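Local coordinates for microcin B17-processing protein McbB (Escherichia coli str. K-12 substr. MG1655, PDB 6GRH) that is needed to process the inactive microcin B17 precursor, McbA, into the active antibiotic peptide, at residues F178-V183 and K247-E252. Sequence-based numbering, arbitrary orientation.
Sequences FRIDGV and KRRLQE. With EDO (1,2-ethanediol), chain J.
Arg249 reaches from its helix across to the end of strand 177-180 and the loop that follows it, where it meets Ile180 and Val183 by van der Waals contact and Asp181 through a water: a worked example of a buried arginine gripped at several points. Its CG lies anti to the backbone N (chi1 -174°), which carries the chain off the helix toward the strand, and CG comes 4.4 Å from Ile180 CG2. The chain then bends at chi2, and the guanidinium slants past Val183, whose CG2 approaches it obliquely and lies 4.1 Å from Arg249 NH2. One water bridges the Arg249 side chain to the backbone of the other segment: it accepts from Arg249 NE at 2.8 Å and donates to Asp181 O, also at 2.8 Å. On the helix side, NH1 of Arg249 forms a salt bridge with Glu252 OE1 (2.7 Å), one turn on, with the acceptor 16° out of the guanidinium plane. NH2 adds a bond to Phe266 O, so all three nitrogens are engaged and the rotation of the group is fixed; the nearby carboxylate probably offsets its charge. The contact is buried close to the centre of the folded chain, joining the mixed sheet to helix 236-254. Trp142 of strand 139-144 touches both Ile180 and Arg249, while Ile169 of strand 167-174 packs on Ile180 and Leu253 of the same helix on Val183.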
loop_
_atom_site.group_PDB
_atom_site.type_symbol
_atom_site.label_atom_id
_atom_site.label_comp_id
_atom_site.label_asym_id
_atom_site.label_seq_id
_atom_site.Cartn_x
_atom_site.Cartn_y
_atom_site.Cartn_z
ATOM N N PHE B 178 7.168 -16.696 -9.623
ATOM C CA PHE B 178 6.511 -17.913 -9.157
ATOM C C PHE B 178 5.559 -17.469 -8.038
ATOM O O PHE B 178 5.953 -16.801 -7.088
ATOM C CB PHE B 178 7.549 -18.914 -8.686
ATOM C CG PHE B 178 6.968 -20.200 -8.156
ATOM C CD1 PHE B 178 6.041 -20.912 -8.888
ATOM C CD2 PHE B 178 7.335 -20.667 -6.905
ATOM C CE1 PHE B 178 5.496 -22.084 -8.394
ATOM C CE2 PHE B 178 6.803 -21.842 -6.402
ATOM C CZ PHE B 178 5.874 -22.555 -7.146
ATOM N N ARG B 179 4.293 -17.824 -8.168
ATOM C CA ARG B 179 3.253 -17.449 -7.209
ATOM C C ARG B 179 2.763 -18.651 -6.442
ATOM O O ARG B 179 2.441 -19.677 -7.036
ATOM C CB ARG B 179 2.053 -16.863 -7.952
ATOM C CG ARG B 179 2.389 -15.638 -8.770
ATOM C CD ARG B 179 2.625 -14.467 -7.864
ATOM N NE ARG B 179 2.957 -13.276 -8.647
ATOM C CZ ARG B 179 2.935 -12.026 -8.188
ATOM N NH1 ARG B 179 2.562 -11.740 -6.942
ATOM N NH2 ARG B 179 3.261 -11.048 -9.018
ATOM N N ILE B 180 2.671 -18.522 -5.129
ATOM C CA ILE B 180 2.016 -19.521 -4.327
ATOM C C ILE B 180 0.869 -18.782 -3.651
ATOM O O ILE B 180 1.090 -17.871 -2.853
ATOM C CB ILE B 180 2.944 -20.144 -3.268
ATOM C CG1 ILE B 180 4.164 -20.811 -3.929
ATOM C CG2 ILE B 180 2.155 -21.127 -2.403
ATOM C CD1 ILE B 180 5.222 -21.207 -2.930
ATOM N N ASP B 181 -0.361 -19.186 -3.950
ATOM C CA ASP B 181 -1.501 -18.540 -3.335
ATOM C C ASP B 181 -1.551 -18.835 -1.844
ATOM O O ASP B 181 -0.975 -19.813 -1.351
ATOM C CB ASP B 181 -2.823 -18.989 -3.989
ATOM C CG ASP B 181 -2.971 -18.520 -5.412
ATOM O OD1 ASP B 181 -2.243 -17.569 -5.840
ATOM O OD2 ASP B 181 -3.842 -19.124 -6.115
ATOM N N GLY B 182 -2.225 -17.969 -1.112
ATOM C CA GLY B 182 -2.613 -18.274 0.249
ATOM C C GLY B 182 -3.462 -19.531 0.292
ATOM O O GLY B 182 -4.023 -19.959 -0.712
ATOM N N VAL B 183 -3.609 -20.082 1.477
ATOM C CA VAL B 183 -4.376 -21.289 1.632
ATOM C C VAL B 183 -5.836 -20.923 1.464
ATOM O O VAL B 183 -6.335 -20.040 2.155
ATOM C CB VAL B 183 -4.174 -21.917 3.015
ATOM C CG1 VAL B 183 -5.078 -23.144 3.147
ATOM C CG2 VAL B 183 -2.726 -22.318 3.222
ATOM N N LYS B 247 8.254 -27.247 -1.039
ATOM C CA LYS B 247 8.616 -28.042 0.119
ATOM C C LYS B 247 8.549 -27.249 1.419
ATOM O O LYS B 247 7.912 -27.683 2.395
ATOM C CB LYS B 247 10.007 -28.652 -0.054
ATOM C CG LYS B 247 10.275 -29.689 1.026
ATOM C CD LYS B 247 11.724 -30.116 1.071
ATOM C CE LYS B 247 12.527 -29.156 1.924
ATOM N NZ LYS B 247 13.878 -29.715 2.024
ATOM N N ARG B 248 9.181 -26.069 1.425
ATOM C CA ARG B 248 9.196 -25.269 2.627
ATOM C C ARG B 248 7.834 -24.759 3.026
ATOM O O ARG B 248 7.528 -24.707 4.207
ATOM C CB ARG B 248 10.167 -24.109 2.545
ATOM C CG ARG B 248 11.599 -24.561 2.540
ATOM C CD ARG B 248 11.960 -25.381 3.785
ATOM N NE ARG B 248 13.400 -25.383 3.948
ATOM C CZ ARG B 248 14.107 -26.276 4.620
ATOM N NH1 ARG B 248 13.533 -27.301 5.251
ATOM N NH2 ARG B 248 15.421 -26.112 4.687
ATOM N N ARG B 249 7.006 -24.441 2.045
ATOM C CA ARG B 249 5.660 -24.031 2.345
ATOM C C ARG B 249 4.824 -25.166 2.944
ATOM O O ARG B 249 4.118 -24.973 3.935
ATOM C CB ARG B 249 5.020 -23.367 1.102
ATOM C CG ARG B 249 3.660 -22.779 1.384
ATOM C CD ARG B 249 3.788 -21.522 2.221
ATOM N NE ARG B 249 2.475 -20.976 2.506
ATOM C CZ ARG B 249 1.983 -20.666 3.701
ATOM N NH1 ARG B 249 2.706 -20.776 4.827
ATOM N NH2 ARG B 249 0.739 -20.193 3.767
ATOM N N LEU B 250 4.892 -26.342 2.361
ATOM C CA LEU B 250 4.222 -27.506 2.929
ATOM C C LEU B 250 4.728 -27.819 4.315
ATOM O O LEU B 250 3.950 -28.184 5.213
ATOM C CB LEU B 250 4.392 -28.747 2.036
ATOM C CG LEU B 250 3.402 -28.961 0.897
ATOM C CD1 LEU B 250 3.861 -30.137 0.056
ATOM C CD2 LEU B 250 1.972 -29.150 1.399
ATOM N N GLN B 251 6.048 -27.701 4.482
ATOM C CA GLN B 251 6.679 -27.911 5.776
ATOM C C GLN B 251 6.142 -26.946 6.830
ATOM O O GLN B 251 5.780 -27.393 7.929
ATOM C CB GLN B 251 8.186 -27.852 5.645
ATOM C CG GLN B 251 8.929 -28.134 6.935
ATOM C CD GLN B 251 10.416 -28.318 6.729
ATOM O OE1 GLN B 251 10.932 -28.196 5.611
ATOM N NE2 GLN B 251 11.099 -28.710 7.787
ATOM N N GLU B 252 6.014 -25.653 6.478
ATOM C CA GLU B 252 5.450 -24.669 7.386
ATOM C C GLU B 252 4.063 -25.045 7.856
ATOM O O GLU B 252 3.737 -24.882 9.030
ATOM C CB GLU B 252 5.312 -23.284 6.732
ATOM C CG GLU B 252 6.592 -22.539 6.545
ATOM C CD GLU B 252 6.447 -21.308 5.630
ATOM O OE1 GLU B 252 5.311 -20.891 5.307
ATOM O OE2 GLU B 252 7.505 -20.769 5.233
HETATM C C1 EDO J . 17.098 -28.890 5.879
HETATM O O1 EDO J . 16.449 -28.035 6.824
HETATM C C2 EDO J . 18.455 -28.287 5.560
HETATM O O2 EDO J . 19.002 -28.861 4.374
HETATM O O HOH W 1 0.776 -19.638 0.782
#